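Side-chain contacts in putative glucoamylase (Bacteroides fragilis NCTC 9343, PDB 3EU8), which is a putative glucoamylase that probably hydrolyses alpha-glucosidic bonds at the ends of starch-like glucans: residues Gly42-Arg47 with Gly65-Gly70; Val83-Gly88 with Ala154-Leu159; Lys94-Leu99 with Ala160-Lys165; Lys409-Met412 with Asp416-Asn419. All blocks are in the same frame, centred on the assembly; numbering follows the deposited sequence.

Contact 1 of 4, residues Gly42-Arg47 with Gly65-Gly70; sequences GLARER and GGSGFG. With EDO (1,2-ethanediol), chain B; EDO (1,2-ethanediol), chain C.
S67 of helix 64-79 meets the loop residues L43 and A44 through its hydroxyl, and the contact is buried on both sides. The backbone N of A44 donates to S67 OG over 2.9 Å, with an N-H...O angle of 147°. With chi1 at -69° the hydroxyl lies beside its own backbone N, a position from which it also bonds to T63 O, at the end of strand 61-63, four residues earlier. The serine thus links the first turn of its helix to the loop before strand 47-49. L43 packs against the same oxygen, its CB 3.2 Å from S67 OG, so apolar carbon lies against one side of a polar atom that already has two backbone partners. The methyl of A44 lies 3.7 Å from G66 O. A 1,2-ethanediol (chain B), probably from the crystallisation liquor, fits into this close-packed side, its O2 donating to S67 O at 3.0 Å.

The looser, solvent side is at R47, partly exposed, which does not reach the helix; its guanidinium edge holds a second diol and NH1 also bonds to G58 O.

A backbone hydrogen bond between A44 and T63 joins the loop to strand 61-63, while L43 rests on I95 and F98 of helix 85-101 and A44 touches A389 of helix 389-404.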
loop_
_atom_site.group_PDB
_atom_site.type_symbol
_atom_site.label_atom_id
_atom_site.label_comp_id
_atom_site.label_asym_id
_atom_site.label_seq_id
_atom_site.Cartn_x
_atom_site.Cartn_y
_atom_site.Cartn_z
ATOM N N GLY A 42 15.551 -9.135 6.615
ATOM C CA GLY A 42 14.250 -9.660 6.814
ATOM C C GLY A 42 13.146 -8.844 6.178
ATOM O O GLY A 42 11.989 -9.175 6.347
ATOM N N LEU A 43 13.487 -7.759 5.451
ATOM C CA LEU A 43 12.458 -6.848 4.924
ATOM C C LEU A 43 12.037 -7.223 3.532
ATOM O O LEU A 43 12.653 -8.086 2.908
ATOM C CB LEU A 43 12.945 -5.393 4.927
ATOM C CG LEU A 43 12.665 -4.550 6.177
ATOM C CD1 LEU A 43 13.317 -5.127 7.376
ATOM C CD2 LEU A 43 13.101 -3.078 5.914
ATOM N N ALA A 44 10.998 -6.550 3.043
ATOM C CA ALA A 44 10.458 -6.799 1.693
ATOM C C ALA A 44 11.394 -6.254 0.614
ATOM O O ALA A 44 11.773 -5.081 0.631
ATOM C CB ALA A 44 9.067 -6.156 1.514
ATOM N N ARG A 45 11.715 -7.113 -0.355
ATOM C CA ARG A 45 12.481 -6.701 -1.519
ATOM C C ARG A 45 11.633 -5.776 -2.396
ATOM O O ARG A 45 10.466 -6.039 -2.644
ATOM C CB ARG A 45 12.911 -7.929 -2.341
ATOM C CG ARG A 45 13.795 -8.978 -1.619
ATOM C CD ARG A 45 14.011 -10.134 -2.557
ATOM N NE ARG A 45 14.703 -11.312 -2.014
ATOM C CZ ARG A 45 16.024 -11.458 -1.969
ATOM N NH1 ARG A 45 16.819 -10.489 -2.388
ATOM N NH2 ARG A 45 16.564 -12.577 -1.515
ATOM N N GLU A 46 12.228 -4.692 -2.871
ATOM C CA GLU A 46 11.536 -3.752 -3.755
ATOM C C GLU A 46 11.016 -4.537 -4.970
ATOM O O GLU A 46 9.889 -4.361 -5.377
ATOM C CB GLU A 46 12.516 -2.662 -4.195
ATOM C CG GLU A 46 12.138 -1.829 -5.405
ATOM C CD GLU A 46 10.895 -1.021 -5.195
ATOM O OE1 GLU A 46 10.455 -0.881 -4.039
ATOM O OE2 GLU A 46 10.349 -0.522 -6.181
ATOM N N ARG A 47 11.877 -5.399 -5.525
ATOM C CA ARG A 47 11.592 -6.165 -6.754
ATOM C C ARG A 47 12.210 -7.563 -6.670
ATOM O O ARG A 47 13.234 -7.785 -5.982
ATOM C CB ARG A 47 12.149 -5.432 -7.954
ATOM C CG ARG A 47 13.622 -5.482 -7.894
ATOM C CD ARG A 47 14.287 -4.566 -8.750
ATOM N NE ARG A 47 14.057 -3.144 -8.574
ATOM C CZ ARG A 47 14.807 -2.283 -7.893
ATOM N NH1 ARG A 47 15.803 -2.650 -7.114
ATOM N NH2 ARG A 47 14.499 -1.011 -7.953
ATOM N N GLY A 65 8.075 1.334 2.764
ATOM C CA GLY A 65 6.635 1.248 2.614
ATOM C C GLY A 65 6.128 -0.157 2.270
ATOM O O GLY A 65 5.141 -0.657 2.859
ATOM N N GLY A 66 6.796 -0.774 1.297
ATOM C CA GLY A 66 6.518 -2.125 0.903
ATOM C C GLY A 66 6.712 -3.087 2.046
ATOM O O GLY A 66 6.016 -4.086 2.112
ATOM N N SER A 67 7.655 -2.802 2.946
ATOM C CA SER A 67 7.864 -3.670 4.115
ATOM C C SER A 67 6.728 -3.519 5.130
ATOM O O SER A 67 6.367 -4.479 5.783
ATOM C CB SER A 67 9.219 -3.433 4.778
ATOM O OG SER A 67 10.287 -3.866 3.968
ATOM N N GLY A 68 6.163 -2.312 5.231
ATOM C CA GLY A 68 4.948 -2.055 6.005
ATOM C C GLY A 68 3.747 -2.866 5.536
ATOM O O GLY A 68 3.108 -3.514 6.344
ATOM N N PHE A 69 3.492 -2.900 4.224
ATOM C CA PHE A 69 2.465 -3.776 3.661
ATOM C C PHE A 69 2.793 -5.236 3.963
ATOM O O PHE A 69 1.904 -6.005 4.352
ATOM C CB PHE A 69 2.328 -3.634 2.131
ATOM C CG PHE A 69 2.130 -2.193 1.628
ATOM C CD1 PHE A 69 1.728 -1.159 2.480
ATOM C CD2 PHE A 69 2.342 -1.894 0.292
ATOM C CE1 PHE A 69 1.549 0.144 1.989
ATOM C CE2 PHE A 69 2.147 -0.593 -0.196
ATOM C CZ PHE A 69 1.757 0.416 0.651
ATOM N N GLY A 70 4.055 -5.621 3.754
ATOM C CA GLY A 70 4.468 -6.967 3.982
ATOM C C GLY A 70 4.305 -7.474 5.395
ATOM O O GLY A 70 3.914 -8.617 5.584
HETATM C C1 EDO B . 9.033 -8.997 5.096
HETATM O O1 EDO B . 9.670 -9.759 6.134
HETATM C C2 EDO B . 8.490 -7.734 5.754
HETATM O O2 EDO B . 7.747 -6.941 4.831
HETATM C C1 EDO C . 16.245 1.210 -5.446
HETATM O O1 EDO C . 16.796 0.149 -6.258
HETATM C C2 EDO C . 15.938 2.468 -6.259
HETATM O O2 EDO C . 14.731 2.292 -7.022
#

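Contact 2 of 4, residues Val83-Gly88 with Ala154-Leu159; sequences VSREEG and AEEKKL
A side-on, two-pronged salt bridge between R85 and E156 ties together the N-terminal turns of helices 85-101 and 154-169. These are two helices of what is probably an (alpha/alpha)6 toroid, as in six-hairpin glycosidases, and the bridge lies near the periphery, about 24 Å from the centre of the chain to the centre of the contact.

R85 uses NE and NH2, each for a different carboxylate oxygen. The bond from R85 NE to E156 OE2 is 3.0 Å long and almost straight at 174°; that from R85 NH2 to E156 OE1 is shorter, 2.7 Å. Both acceptors lie close to the guanidinium plane, but the carboxylate is turned 35° against it. OE2 is therefore met on its syn side, somewhat out of plane, and OE1 from above the carboxylate plane. OE1 has a further hydrogen bond to a residue flanking the two segments. The two side chains cross at about a right angle: E156 stretches out beyond CG, whereas R85 bends at chi3 (100°) to turn its NE edge to the acid.

The ends of the bridge differ in surroundings. R85 is exposed, while E156 is buried, its chain packed on L89 and Y149, so the arginine probably favours the ionised carboxylate there. On the other helix S84 is the N-cap, and its OG accepts from E87 N at 3.0 Å, closing off the turn from which R85 projects. A water completes the link by donating both to R85 O at 2.8 Å and to E156 OE2 at 2.7 Å.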
loop_
_atom_site.group_PDB
_atom_site.type_symbol
_atom_site.label_atom_id
_atom_site.label_comp_id
_atom_site.label_asym_id
_atom_site.label_seq_id
_atom_site.Cartn_x
_atom_site.Cartn_y
_atom_site.Cartn_z
ATOM N N VAL A 83 2.300 -19.777 9.396
ATOM C CA VAL A 83 3.504 -20.026 10.201
ATOM C C VAL A 83 3.144 -19.974 11.692
ATOM O O VAL A 83 2.102 -19.466 12.084
ATOM C CB VAL A 83 4.684 -19.005 9.892
ATOM C CG1 VAL A 83 5.230 -19.183 8.428
ATOM C CG2 VAL A 83 4.237 -17.596 10.148
ATOM N N SER A 84 4.015 -20.502 12.533
ATOM C CA SER A 84 3.730 -20.558 13.966
ATOM C C SER A 84 3.896 -19.182 14.583
ATOM O O SER A 84 4.530 -18.293 13.994
ATOM C CB SER A 84 4.648 -21.575 14.641
ATOM O OG SER A 84 5.973 -21.080 14.728
ATOM N N ARG A 85 3.307 -18.991 15.761
ATOM C CA ARG A 85 3.497 -17.748 16.519
ATOM C C ARG A 85 4.968 -17.483 16.733
ATOM O O ARG A 85 5.424 -16.355 16.661
ATOM C CB ARG A 85 2.874 -17.849 17.924
ATOM C CG ARG A 85 1.595 -17.181 18.101
ATOM C CD ARG A 85 1.030 -17.421 19.491
ATOM N NE ARG A 85 1.239 -16.318 20.442
ATOM C CZ ARG A 85 0.772 -16.337 21.682
ATOM N NH1 ARG A 85 0.087 -17.395 22.119
ATOM N NH2 ARG A 85 0.981 -15.318 22.499
ATOM N N GLU A 86 5.682 -18.538 17.083
ATOM C CA GLU A 86 7.071 -18.434 17.454
ATOM C C GLU A 86 7.886 -17.998 16.243
ATOM O O GLU A 86 8.714 -17.101 16.352
ATOM C CB GLU A 86 7.571 -19.783 18.026
ATOM C CG GLU A 86 6.823 -20.328 19.313
ATOM C CD GLU A 86 5.314 -20.837 19.121
ATOM O OE1 GLU A 86 4.891 -21.225 18.011
ATOM O OE2 GLU A 86 4.539 -20.866 20.121
ATOM N N GLU A 87 7.663 -18.653 15.098
ATOM C CA GLU A 87 8.288 -18.292 13.843
ATOM C C GLU A 87 7.933 -16.839 13.471
ATOM O O GLU A 87 8.798 -16.057 13.130
ATOM C CB GLU A 87 7.843 -19.255 12.727
ATOM C CG GLU A 87 8.688 -20.509 12.614
ATOM C CD GLU A 87 10.069 -20.228 12.001
ATOM O OE1 GLU A 87 10.195 -20.176 10.742
ATOM O OE2 GLU A 87 11.031 -20.057 12.792
ATOM N N GLY A 88 6.648 -16.502 13.565
ATOM C CA GLY A 88 6.146 -15.142 13.304
ATOM C C GLY A 88 6.876 -14.124 14.167
ATOM O O GLY A 88 7.343 -13.105 13.657
ATOM N N ALA A 154 4.921 -12.418 26.876
ATOM C CA ALA A 154 5.933 -11.503 27.386
ATOM C C ALA A 154 6.901 -11.130 26.252
ATOM O O ALA A 154 7.258 -9.977 26.120
ATOM C CB ALA A 154 6.699 -12.142 28.568
ATOM N N GLU A 155 7.301 -12.106 25.439
ATOM C CA GLU A 155 8.204 -11.843 24.307
ATOM C C GLU A 155 7.579 -10.975 23.199
ATOM O O GLU A 155 8.259 -10.118 22.629
ATOM C CB GLU A 155 8.750 -13.143 23.729
ATOM C CG GLU A 155 9.640 -13.916 24.697
ATOM C CD GLU A 155 8.862 -14.871 25.664
ATOM O OE1 GLU A 155 7.596 -14.882 25.717
ATOM O OE2 GLU A 155 9.550 -15.642 26.372
ATOM N N GLU A 156 6.304 -11.214 22.892
ATOM C CA GLU A 156 5.561 -10.433 21.882
ATOM C C GLU A 156 5.362 -9.001 22.383
ATOM O O GLU A 156 5.531 -8.046 21.626
ATOM C CB GLU A 156 4.205 -11.085 21.534
ATOM C CG GLU A 156 4.347 -12.414 20.793
ATOM C CD GLU A 156 3.057 -13.221 20.644
ATOM O OE1 GLU A 156 2.141 -13.100 21.478
ATOM O OE2 GLU A 156 2.951 -13.969 19.654
ATOM N N LYS A 157 5.019 -8.870 23.663
ATOM C CA LYS A 157 4.868 -7.556 24.298
ATOM C C LYS A 157 6.181 -6.768 24.332
ATOM O O LYS A 157 6.182 -5.540 24.162
ATOM C CB LYS A 157 4.313 -7.680 25.712
ATOM C CG LYS A 157 2.819 -7.883 25.849
ATOM C CD LYS A 157 2.496 -7.965 27.349
ATOM C CE LYS A 157 1.110 -8.430 27.632
ATOM N NZ LYS A 157 0.993 -8.690 29.093
ATOM N N LYS A 158 7.299 -7.464 24.513
ATOM C CA LYS A 158 8.626 -6.829 24.437
ATOM C C LYS A 158 8.854 -6.233 23.040
ATOM O O LYS A 158 9.334 -5.117 22.896
ATOM C CB LYS A 158 9.726 -7.861 24.792
ATOM C CG LYS A 158 10.631 -7.526 25.958
ATOM C CD LYS A 158 9.985 -7.795 27.318
ATOM N N LEU A 159 8.506 -6.998 22.008
ATOM C CA LEU A 159 8.644 -6.566 20.625
ATOM C C LEU A 159 7.745 -5.367 20.334
ATOM O O LEU A 159 8.188 -4.381 19.702
ATOM C CB LEU A 159 8.379 -7.745 19.670
ATOM C CG LEU A 159 8.780 -7.578 18.180
ATOM C CD1 LEU A 159 7.703 -6.839 17.409
ATOM C CD2 LEU A 159 10.107 -6.884 18.012
HETATM O O HOH W 1 3.702 -14.147 17.076
#

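Contact 3 of 4, residues Lys94-Leu99 with Ala160-Lys165; sequences KIVGFL and AGRIDK
Apolar contact between V96 and I163 forms the inner part of this packing between two nearly parallel helices of the probable (alpha/alpha)6 fold. V96 CG2 lies 3.8 Å from I163 CG1, and the two side chains meet at about a right angle. The branches of V96 divide the work: with chi1 at 176°, CG1 is anti to the backbone N and faces R162, leaving CG2 to face I163.

The second kind of contact is aliphatic carbon against a guanidinium. V96 CG1 comes within 3.8 Å of R162 NE, and V96 CB stands over one face of the planar group. R162 carries its head across the gap by bending at chi3 (66°), which brings NH2 to 3.6 Å from G97 N. That approach is a packing contact. The charge itself is met by E100, one turn further along the same helix as G97, in a salt bridge with R162 NH2. V96 thus packs on the face of a group whose polar end is held by another residue of its own helix.

The segments 94-99 and 160-165 run in the same general direction, their axes 10.5 Å apart at closest and inclined by 30°. L159 and L166 of helix 154-169 extend the apolar seam around V96, and L142 and V145 of helix 132-149 also pack against I163.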
loop_
_atom_site.group_PDB
_atom_site.type_symbol
_atom_site.label_atom_id
_atom_site.label_comp_id
_atom_site.label_asym_id
_atom_site.label_seq_id
_atom_site.Cartn_x
_atom_site.Cartn_y
_atom_site.Cartn_z
ATOM N N LYS A 94 13.501 -9.785 13.875
ATOM C CA LYS A 94 14.500 -9.495 12.822
ATOM C C LYS A 94 14.259 -8.180 12.129
ATOM O O LYS A 94 15.186 -7.428 11.943
ATOM C CB LYS A 94 14.496 -10.565 11.737
ATOM C CG LYS A 94 15.692 -10.494 10.780
ATOM C CD LYS A 94 15.672 -11.699 9.862
ATOM C CE LYS A 94 16.956 -11.949 9.171
ATOM N NZ LYS A 94 16.680 -12.882 8.031
ATOM N N ILE A 95 13.014 -7.948 11.699
ATOM C CA ILE A 95 12.604 -6.725 10.995
ATOM C C ILE A 95 12.798 -5.494 11.886
ATOM O O ILE A 95 13.433 -4.523 11.490
ATOM C CB ILE A 95 11.143 -6.819 10.535
ATOM C CG1 ILE A 95 10.999 -7.766 9.353
ATOM C CG2 ILE A 95 10.581 -5.450 10.115
ATOM C CD1 ILE A 95 9.580 -8.359 9.178
ATOM N N VAL A 96 12.300 -5.561 13.113
ATOM C CA VAL A 96 12.488 -4.477 14.071
ATOM C C VAL A 96 13.973 -4.230 14.386
ATOM O O VAL A 96 14.390 -3.109 14.427
ATOM C CB VAL A 96 11.645 -4.659 15.382
ATOM C CG1 VAL A 96 11.964 -3.539 16.404
ATOM C CG2 VAL A 96 10.155 -4.670 15.068
ATOM N N GLY A 97 14.753 -5.283 14.581
ATOM C CA GLY A 97 16.202 -5.171 14.722
ATOM C C GLY A 97 16.882 -4.386 13.611
ATOM O O GLY A 97 17.685 -3.505 13.874
ATOM N N PHE A 98 16.521 -4.677 12.359
ATOM C CA PHE A 98 17.034 -3.907 11.238
ATOM C C PHE A 98 16.619 -2.457 11.313
ATOM O O PHE A 98 17.426 -1.557 11.054
ATOM C CB PHE A 98 16.535 -4.502 9.920
ATOM C CG PHE A 98 16.970 -3.743 8.685
ATOM C CD1 PHE A 98 18.221 -3.974 8.124
ATOM C CD2 PHE A 98 16.128 -2.804 8.090
ATOM C CE1 PHE A 98 18.622 -3.292 7.012
ATOM C CE2 PHE A 98 16.530 -2.099 6.967
ATOM C CZ PHE A 98 17.787 -2.349 6.411
ATOM N N LEU A 99 15.355 -2.204 11.627
ATOM C CA LEU A 99 14.860 -0.823 11.668
ATOM C C LEU A 99 15.578 0.005 12.741
ATOM O O LEU A 99 15.797 1.223 12.574
ATOM C CB LEU A 99 13.348 -0.795 11.882
ATOM C CG LEU A 99 12.471 -1.291 10.716
ATOM C CD1 LEU A 99 10.985 -1.190 11.077
ATOM C CD2 LEU A 99 12.784 -0.526 9.418
ATOM N N ALA A 160 6.499 -5.441 20.815
ATOM C CA ALA A 160 5.563 -4.328 20.718
ATOM C C ALA A 160 6.146 -3.052 21.347
ATOM O O ALA A 160 5.963 -1.964 20.811
ATOM C CB ALA A 160 4.158 -4.684 21.373
ATOM N N GLY A 161 6.829 -3.174 22.483
ATOM C CA GLY A 161 7.473 -1.996 23.095
ATOM C C GLY A 161 8.559 -1.379 22.209
ATOM O O GLY A 161 8.738 -0.188 22.168
ATOM N N ARG A 162 9.317 -2.200 21.527
ATOM C CA ARG A 162 10.349 -1.704 20.645
ATOM C C ARG A 162 9.739 -0.946 19.455
ATOM O O ARG A 162 10.248 0.117 19.061
ATOM C CB ARG A 162 11.199 -2.847 20.191
ATOM C CG ARG A 162 12.117 -3.383 21.277
ATOM C CD ARG A 162 12.657 -4.714 20.870
ATOM N NE ARG A 162 13.553 -4.672 19.713
ATOM C CZ ARG A 162 14.080 -5.763 19.151
ATOM N NH1 ARG A 162 13.800 -6.956 19.628
ATOM N NH2 ARG A 162 14.916 -5.672 18.127
ATOM N N ILE A 163 8.645 -1.489 18.915
ATOM C CA ILE A 163 7.841 -0.778 17.905
ATOM C C ILE A 163 7.294 0.557 18.409
ATOM O O ILE A 163 7.306 1.544 17.687
ATOM C CB ILE A 163 6.644 -1.645 17.346
ATOM C CG1 ILE A 163 7.199 -2.866 16.618
ATOM C CG2 ILE A 163 5.808 -0.848 16.378
ATOM C CD1 ILE A 163 6.177 -3.896 16.269
ATOM N N ASP A 164 6.792 0.592 19.629
ATOM C CA ASP A 164 6.276 1.852 20.167
ATOM C C ASP A 164 7.384 2.925 20.270
ATOM O O ASP A 164 7.142 4.102 19.989
ATOM C CB ASP A 164 5.572 1.637 21.504
ATOM C CG ASP A 164 4.820 2.894 22.005
ATOM O OD1 ASP A 164 3.793 3.270 21.391
ATOM O OD2 ASP A 164 5.290 3.494 23.015
ATOM N N LYS A 165 8.592 2.508 20.632
ATOM C CA LYS A 165 9.747 3.426 20.653
ATOM C C LYS A 165 10.085 3.945 19.243
ATOM O O LYS A 165 10.305 5.125 19.083
ATOM C CB LYS A 165 10.996 2.753 21.270
ATOM C CG LYS A 165 12.113 3.733 21.632
ATOM C CD LYS A 165 13.196 3.025 22.413
ATOM C CE LYS A 165 14.487 3.856 22.517
ATOM N NZ LYS A 165 15.354 3.724 21.288
#

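Contact 4 of 4, residues Lys409-Met412 with Asp416-Asn419; sequences KLFM and DVQN. With EDO (1,2-ethanediol), chain D; EDO (1,2-ethanediol), chain E.
F411 and V417 meet because F411 turns its CG anti to the backbone N (chi1 -174°), swinging the ring to the second helix, while V417, with CG1 likewise anti to its N, presents both methyls to it. V417 CG2 sits over one face of the ring, 4.0 Å from the F411 centroid and 22° off the normal, a CH-pi contact displaced toward the rim. The other methyl, CG1, reaches the F411 CE2 corner at 3.5 Å, so both methyls lie on the same side of the ring plane, and the two side chains cross at about a right angle.

A polar contact lies beside this apolar one. Q418 folds back at chi2 (-70°), which carries its amide over to the backbone carbonyl of M412, a selenomethionine. There NE2 donates to M412 O over a short 2.6 Å; the donor lies in the carbonyl plane, on a lone pair, although the acceptor is tilted from the plane of the Q418 amide. Q418 OE1 accepts from O1 of the chain D 1,2-ethanediol at 2.9 Å, leaving the outer end of the amide occupied by a molecule probably taken from the crystallisation liquor.

Helices 406-412 and 415-424, consecutive and joined by a short connection, thus pack against each other. F411 continues inward to I207 and L211 of helix 206-214 and to Q140 of helix 132-149, which V417 also touches through L143.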
loop_
_atom_site.group_PDB
_atom_site.type_symbol
_atom_site.label_atom_id
_atom_site.label_comp_id
_atom_site.label_asym_id
_atom_site.label_seq_id
_atom_site.Cartn_x
_atom_site.Cartn_y
_atom_site.Cartn_z
ATOM N N LYS A 409 -9.228 -3.805 12.087
ATOM C CA LYS A 409 -9.502 -3.929 13.511
ATOM C C LYS A 409 -8.278 -3.584 14.361
ATOM O O LYS A 409 -8.392 -2.907 15.375
ATOM C CB LYS A 409 -10.023 -5.306 13.820
ATOM C CG LYS A 409 -11.378 -5.577 13.217
ATOM C CD LYS A 409 -11.744 -7.041 13.306
ATOM C CE LYS A 409 -13.160 -7.239 12.797
ATOM N NZ LYS A 409 -13.534 -8.696 12.888
ATOM N N LEU A 410 -7.114 -4.052 13.935
ATOM C CA LEU A 410 -5.856 -3.809 14.658
ATOM C C LEU A 410 -5.449 -2.335 14.616
ATOM O O LEU A 410 -5.269 -1.720 15.658
ATOM C CB LEU A 410 -4.756 -4.680 14.072
ATOM C CG LEU A 410 -4.900 -6.152 14.422
ATOM C CD1 LEU A 410 -3.903 -6.985 13.636
ATOM C CD2 LEU A 410 -4.735 -6.338 15.951
ATOM N N PHE A 411 -5.353 -1.763 13.412
ATOM C CA PHE A 411 -4.971 -0.363 13.247
ATOM C C PHE A 411 -5.919 0.583 13.968
ATOM O O PHE A 411 -5.489 1.427 14.737
ATOM C CB PHE A 411 -4.840 -0.009 11.762
ATOM C CG PHE A 411 -4.300 1.381 11.508
ATOM C CD1 PHE A 411 -2.954 1.653 11.620
ATOM C CD2 PHE A 411 -5.140 2.404 11.175
ATOM C CE1 PHE A 411 -2.476 2.931 11.399
ATOM C CE2 PHE A 411 -4.662 3.688 10.966
ATOM C CZ PHE A 411 -3.340 3.946 11.067
HETATM N N MSE A 412 -7.209 0.375 13.777
HETATM C CA MSE A 412 -8.204 1.257 14.330
HETATM C C MSE A 412 -8.303 1.170 15.860
HETATM O O MSE A 412 -8.756 2.103 16.487
HETATM C CB MSE A 412 -9.550 0.992 13.674
HETATM C CG MSE A 412 -9.566 1.292 12.163
HETATM SE SE MSE A 412 -9.276 3.140 11.667
HETATM C CE MSE A 412 -11.125 3.784 11.848
ATOM N N ASP A 416 -3.414 5.988 19.828
ATOM C CA ASP A 416 -2.885 7.203 19.167
ATOM C C ASP A 416 -3.602 7.443 17.851
ATOM O O ASP A 416 -4.037 8.553 17.572
ATOM C CB ASP A 416 -1.379 7.140 18.970
ATOM C CG ASP A 416 -0.627 7.036 20.294
ATOM O OD1 ASP A 416 -1.134 7.576 21.294
ATOM O OD2 ASP A 416 0.452 6.400 20.347
ATOM N N VAL A 417 -3.809 6.385 17.082
ATOM C CA VAL A 417 -4.549 6.503 15.834
ATOM C C VAL A 417 -5.905 7.115 16.102
ATOM O O VAL A 417 -6.283 8.016 15.405
ATOM C CB VAL A 417 -4.717 5.135 15.115
ATOM C CG1 VAL A 417 -5.675 5.224 13.942
ATOM C CG2 VAL A 417 -3.354 4.583 14.713
ATOM N N GLN A 418 -6.619 6.634 17.119
ATOM C CA GLN A 418 -7.930 7.197 17.462
ATOM C C GLN A 418 -7.860 8.680 17.776
ATOM O O GLN A 418 -8.705 9.439 17.316
ATOM C CB GLN A 418 -8.584 6.427 18.621
ATOM C CG GLN A 418 -9.084 4.988 18.219
ATOM C CD GLN A 418 -10.323 5.007 17.271
ATOM O OE1 GLN A 418 -11.280 5.716 17.544
ATOM N NE2 GLN A 418 -10.292 4.217 16.156
ATOM N N ASN A 419 -6.848 9.084 18.547
ATOM C CA ASN A 419 -6.706 10.476 18.946
ATOM C C ASN A 419 -6.397 11.352 17.715
ATOM O O ASN A 419 -6.899 12.445 17.598
ATOM C CB ASN A 419 -5.614 10.660 20.017
ATOM C CG ASN A 419 -6.061 10.256 21.438
ATOM O OD1 ASN A 419 -7.197 10.464 21.831
ATOM N ND2 ASN A 419 -5.125 9.710 22.226
HETATM C C1 EDO D . -12.607 7.660 15.421
HETATM O O1 EDO D . -13.497 6.703 16.002
HETATM C C2 EDO D . -13.405 8.868 14.972
HETATM O O2 EDO D . -13.171 9.984 15.852
HETATM C C1 EDO E . -9.357 -12.148 12.121
HETATM O O1 EDO E . -8.792 -12.830 13.237
HETATM C C2 EDO E . -9.735 -10.699 12.447
HETATM O O2 EDO E . -10.771 -10.607 13.430
#

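Contact 1 is the most buried and lies nearest the chain's centre, about 10 Å away; the other three are only partly buried and farther out. Contacts 2 and 3 join the same pair of helices, 85-101 and 154-169, and touch where L159 packs on V96: a charged bridge holds the outer end, and apolar packing with an arginine at its margin holds the stretch further in. Contact 1 touches contact 3 through L43, but relies on a serine bonded to backbone. Contact 4 stands apart, without touching the others; it joins chain neighbours through an aromatic face and one amide-to-backbone bond.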